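Local coordinates for glycosyl hydrolase family 2, TIM barrel domain protein (Parabacteroides merdae ATCC 43184, PDB 6DXU) that probably hydrolyses beta-glucuronides, as a gut-bacterial beta-glucuronidase of glycoside hydrolase family 2, at residues K450-H453 and D454-H457; N438-K442 and S443-A447. All blocks are in the same frame, centred on the assembly; numbering follows the deposited sequence.

Interaction 1. Residues K450-H453 and D454-H457; sequences KELH and DMAH
K450 and D454 sit one helical turn apart and close a salt bridge over the helix surface, K450 NZ lying 2.8 Å from D454 OD1. The ammonium comes to the syn lone pair of that oxygen, on the side of D454 OD2. Bends at chi2 (54°) and chi4 (64°) curl the lysine chain back, so that its methylenes arch over the carboxylate rather than running out straight. Both charges have further partners across the subunit interface: D454 OD2 accepts from the backbone N of D264 of the second subunit, and K450 NZ donates to L262 O there. Were the lysine cut back to an alanine, the carboxylate of D454 would probably lose its countercharge and a gap open against G263 of that subunit. H453 and H457 also meet: H457 CD2 lies 3.2 Å above one face of the H453 ring, offset toward its rim. The imidazole planes are inclined at 52°, an oblique pairing, while H453 ND1 bonds T465 and H457 NE2 bonds D478. Along the backbone, i to i+4 bonds such as A456 N to L452 O (2.9 Å) run unbroken. Such i, i+4 pairing typifies an alpha-helix, here that of a beta-alpha-beta unit in the TIM barrel.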
loop_
_atom_site.group_PDB
_atom_site.type_symbol
_atom_site.label_atom_id
_atom_site.label_comp_id
_atom_site.label_asym_id
_atom_site.label_seq_id
_atom_site.Cartn_x
_atom_site.Cartn_y
_atom_site.Cartn_z
ATOM N N LYS D 450 21.022 -18.023 15.374
ATOM C CA LYS D 450 22.231 -18.333 14.610
ATOM C C LYS D 450 22.466 -17.294 13.524
ATOM O O LYS D 450 23.613 -16.915 13.257
ATOM C CB LYS D 450 22.135 -19.735 13.999
ATOM C CG LYS D 450 23.428 -20.205 13.290
ATOM C CD LYS D 450 24.622 -20.094 14.239
ATOM C CE LYS D 450 25.784 -21.017 13.819
ATOM N NZ LYS D 450 26.367 -20.639 12.484
ATOM N N GLU D 451 21.390 -16.798 12.906
ATOM C CA GLU D 451 21.557 -15.740 11.918
ATOM C C GLU D 451 22.213 -14.515 12.549
ATOM O O GLU D 451 23.130 -13.928 11.970
ATOM C CB GLU D 451 20.214 -15.368 11.293
ATOM C CG GLU D 451 20.350 -14.308 10.214
ATOM C CD GLU D 451 19.014 -13.873 9.615
ATOM O OE1 GLU D 451 19.012 -12.881 8.865
ATOM O OE2 GLU D 451 17.986 -14.529 9.868
ATOM N N LEU D 452 21.757 -14.116 13.745
ATOM C CA LEU D 452 22.356 -12.973 14.443
ATOM C C LEU D 452 23.817 -13.235 14.821
ATOM O O LEU D 452 24.675 -12.363 14.667
ATOM C CB LEU D 452 21.549 -12.641 15.705
ATOM C CG LEU D 452 20.106 -12.144 15.559
ATOM C CD1 LEU D 452 19.450 -12.007 16.942
ATOM C CD2 LEU D 452 20.072 -10.813 14.830
ATOM N N HIS D 453 24.101 -14.412 15.382
ATOM C CA HIS D 453 25.487 -14.786 15.677
ATOM C C HIS D 453 26.351 -14.694 14.426
ATOM O O HIS D 453 27.473 -14.167 14.462
ATOM C CB HIS D 453 25.529 -16.208 16.253
ATOM C CG HIS D 453 26.913 -16.778 16.377
ATOM N ND1 HIS D 453 27.707 -16.570 17.484
ATOM C CD2 HIS D 453 27.637 -17.565 15.540
ATOM C CE1 HIS D 453 28.865 -17.191 17.324
ATOM N NE2 HIS D 453 28.849 -17.804 16.151
ATOM N N ASP D 454 25.851 -15.232 13.312
ATOM C CA ASP D 454 26.628 -15.199 12.080
ATOM C C ASP D 454 26.849 -13.767 11.621
ATOM O O ASP D 454 27.928 -13.425 11.130
ATOM C CB ASP D 454 25.921 -16.002 10.984
ATOM C CG ASP D 454 25.934 -17.498 11.253
ATOM O OD1 ASP D 454 26.751 -17.944 12.086
ATOM O OD2 ASP D 454 25.133 -18.221 10.621
ATOM N N MET D 455 25.834 -12.914 11.768
ATOM C CA MET D 455 25.992 -11.519 11.365
ATOM C C MET D 455 27.032 -10.806 12.224
ATOM O O MET D 455 27.848 -10.036 11.704
ATOM C CB MET D 455 24.643 -10.788 11.438
ATOM C CG MET D 455 24.698 -9.325 10.981
ATOM S SD MET D 455 23.100 -8.469 11.177
ATOM C CE MET D 455 22.032 -9.887 11.140
ATOM N N ALA D 456 27.009 -11.031 13.542
ATOM C CA ALA D 456 28.005 -10.402 14.413
ATOM C C ALA D 456 29.420 -10.777 13.994
ATOM O O ALA D 456 30.305 -9.915 13.922
ATOM C CB ALA D 456 27.768 -10.794 15.869
ATOM N N HIS D 457 29.651 -12.062 13.716
ATOM C CA HIS D 457 30.985 -12.497 13.309
ATOM C C HIS D 457 31.334 -12.015 11.914
ATOM O O HIS D 457 32.512 -11.742 11.640
ATOM C CB HIS D 457 31.098 -14.019 13.443
ATOM C CG HIS D 457 31.400 -14.456 14.843
ATOM N ND1 HIS D 457 32.674 -14.413 15.373
ATOM C CD2 HIS D 457 30.585 -14.828 15.859
ATOM C CE1 HIS D 457 32.637 -14.793 16.638
ATOM N NE2 HIS D 457 31.381 -15.049 16.957
#

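Interaction 2. Residues N438-K442 and S443-A447; sequences NTFDK and SAIRA
The chi1 of D441 (-176°) sets CG beside the carbonyl carbon and turns the carboxylate toward the first turn of the helix. F440, with a similar chi1 (-172°), projects its ring to where CD1 of I445 can rest on it. D441 is the N-cap: OD1 accepts from two backbone N-H groups, S443 N at 3.0 Å and A444 N at 3.2 Å. Both bonds are weak, the first strongly bent (123°) and the second straighter. The main chain of the same residue completes the turn, since I445 N donates to D441 O at 3.1 Å, and R446 N follows on K442 O. Alongside, the side chains of F440 and I445 meet at about a right angle. I445 CD1 stands 3.4 Å above the ring plane, offset toward the rim, in a CH-pi contact whose closest atom is F440 CZ. From this same turn, S443 OG bonds D233 of the second subunit, and R446 forms salt bridges both to that aspartate and to D475 of its own chain. A carboxylate at this end probably also interacts favourably with the helix dipole, adding to two weak capping bonds, while the aromatic-aliphatic contact ties the preceding loop to the first turn.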
loop_
_atom_site.group_PDB
_atom_site.type_symbol
_atom_site.label_atom_id
_atom_site.label_comp_id
_atom_site.label_asym_id
_atom_site.label_seq_id
_atom_site.Cartn_x
_atom_site.Cartn_y
_atom_site.Cartn_z
ATOM N N ASN D 438 0.915 -16.315 20.288
ATOM C CA ASN D 438 0.155 -17.518 20.609
ATOM C C ASN D 438 0.892 -18.800 20.242
ATOM O O ASN D 438 0.328 -19.884 20.411
ATOM C CB ASN D 438 -1.216 -17.510 19.920
ATOM C CG ASN D 438 -1.127 -17.688 18.411
ATOM O OD1 ASN D 438 -0.090 -17.441 17.795
ATOM N ND2 ASN D 438 -2.230 -18.122 17.809
ATOM N N THR D 439 2.113 -18.711 19.723
ATOM C CA THR D 439 2.958 -19.881 19.534
ATOM C C THR D 439 4.342 -19.566 20.069
ATOM O O THR D 439 4.723 -18.402 20.196
ATOM C CB THR D 439 3.083 -20.298 18.063
ATOM O OG1 THR D 439 3.654 -19.221 17.312
ATOM C CG2 THR D 439 1.723 -20.651 17.477
ATOM N N PHE D 440 5.094 -20.621 20.379
ATOM C CA PHE D 440 6.489 -20.511 20.786
ATOM C C PHE D 440 7.220 -21.657 20.105
ATOM O O PHE D 440 6.945 -22.825 20.398
ATOM C CB PHE D 440 6.636 -20.583 22.306
ATOM C CG PHE D 440 8.029 -20.291 22.803
ATOM C CD1 PHE D 440 8.397 -19.003 23.162
ATOM C CD2 PHE D 440 8.966 -21.308 22.923
ATOM C CE1 PHE D 440 9.683 -18.735 23.641
ATOM C CE2 PHE D 440 10.253 -21.048 23.395
ATOM C CZ PHE D 440 10.607 -19.759 23.754
ATOM N N ASP D 441 8.129 -21.325 19.191
ATOM C CA ASP D 441 8.800 -22.300 18.328
ATOM C C ASP D 441 10.296 -22.237 18.612
ATOM O O ASP D 441 10.980 -21.317 18.153
ATOM C CB ASP D 441 8.488 -22.010 16.861
ATOM C CG ASP D 441 9.079 -23.036 15.904
ATOM O OD1 ASP D 441 9.983 -23.807 16.285
ATOM O OD2 ASP D 441 8.629 -23.055 14.742
ATOM N N LYS D 442 10.800 -23.223 19.363
ATOM C CA LYS D 442 12.215 -23.247 19.722
ATOM C C LYS D 442 13.109 -23.286 18.490
ATOM O O LYS D 442 14.166 -22.650 18.467
ATOM C CB LYS D 442 12.504 -24.454 20.619
ATOM C CG LYS D 442 11.939 -24.333 22.025
ATOM C CD LYS D 442 12.248 -25.576 22.854
ATOM C CE LYS D 442 11.556 -25.511 24.207
ATOM N NZ LYS D 442 12.012 -26.599 25.124
ATOM N N SER D 443 12.705 -24.034 17.455
ATOM C CA SER D 443 13.556 -24.168 16.274
ATOM C C SER D 443 13.677 -22.852 15.519
ATOM O O SER D 443 14.746 -22.537 14.983
ATOM C CB SER D 443 13.025 -25.276 15.362
ATOM O OG SER D 443 13.115 -26.533 16.016
ATOM N N ALA D 444 12.593 -22.075 15.461
ATOM C CA ALA D 444 12.654 -20.768 14.811
ATOM C C ALA D 444 13.536 -19.805 15.592
ATOM O O ALA D 444 14.252 -18.986 15.001
ATOM C CB ALA D 444 11.247 -20.191 14.665
ATOM N N ILE D 445 13.480 -19.877 16.924
ATOM C CA ILE D 445 14.336 -19.039 17.754
ATOM C C ILE D 445 15.800 -19.410 17.549
ATOM O O ILE D 445 16.661 -18.535 17.410
ATOM C CB ILE D 445 13.897 -19.148 19.229
ATOM C CG1 ILE D 445 12.533 -18.465 19.401
ATOM C CG2 ILE D 445 14.967 -18.590 20.190
ATOM C CD1 ILE D 445 11.856 -18.730 20.726
ATOM N N ARG D 446 16.106 -20.710 17.507
ATOM C CA ARG D 446 17.481 -21.133 17.225
ATOM C C ARG D 446 17.957 -20.606 15.876
ATOM O O ARG D 446 19.087 -20.116 15.752
ATOM C CB ARG D 446 17.582 -22.662 17.247
ATOM C CG ARG D 446 17.542 -23.261 18.638
ATOM C CD ARG D 446 17.612 -24.787 18.604
ATOM N NE ARG D 446 18.739 -25.259 17.798
ATOM C CZ ARG D 446 20.009 -25.253 18.183
ATOM N NH1 ARG D 446 20.356 -24.789 19.380
ATOM N NH2 ARG D 446 20.941 -25.715 17.360
ATOM N N ALA D 447 17.109 -20.728 14.842
ATOM C CA ALA D 447 17.509 -20.322 13.496
ATOM C C ALA D 447 17.820 -18.839 13.444
ATOM O O ALA D 447 18.806 -18.420 12.819
ATOM C CB ALA D 447 16.410 -20.672 12.484
#

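How the interactions relate
Both contacts belong to helix 442-459 of the TIM barrel domain, with centres about 17 Å apart. Interaction 2 is the more exposed, starting the helix where the loop after strand 422-429 enters it; interaction 1 lies further along, with half of its residues buried, between helix 399-416, strand 464-468 and the second subunit. The chemistry changes accordingly. At the start, backbone N-H groups are capped by a carboxylate, and a methyl on a phenyl face supplies the apolar part; farther on, a side-chain ion pair and two histidines span successive turns. Each also reaches that subunit through charged side chains, placing the helix at the subunit interface along much of its length.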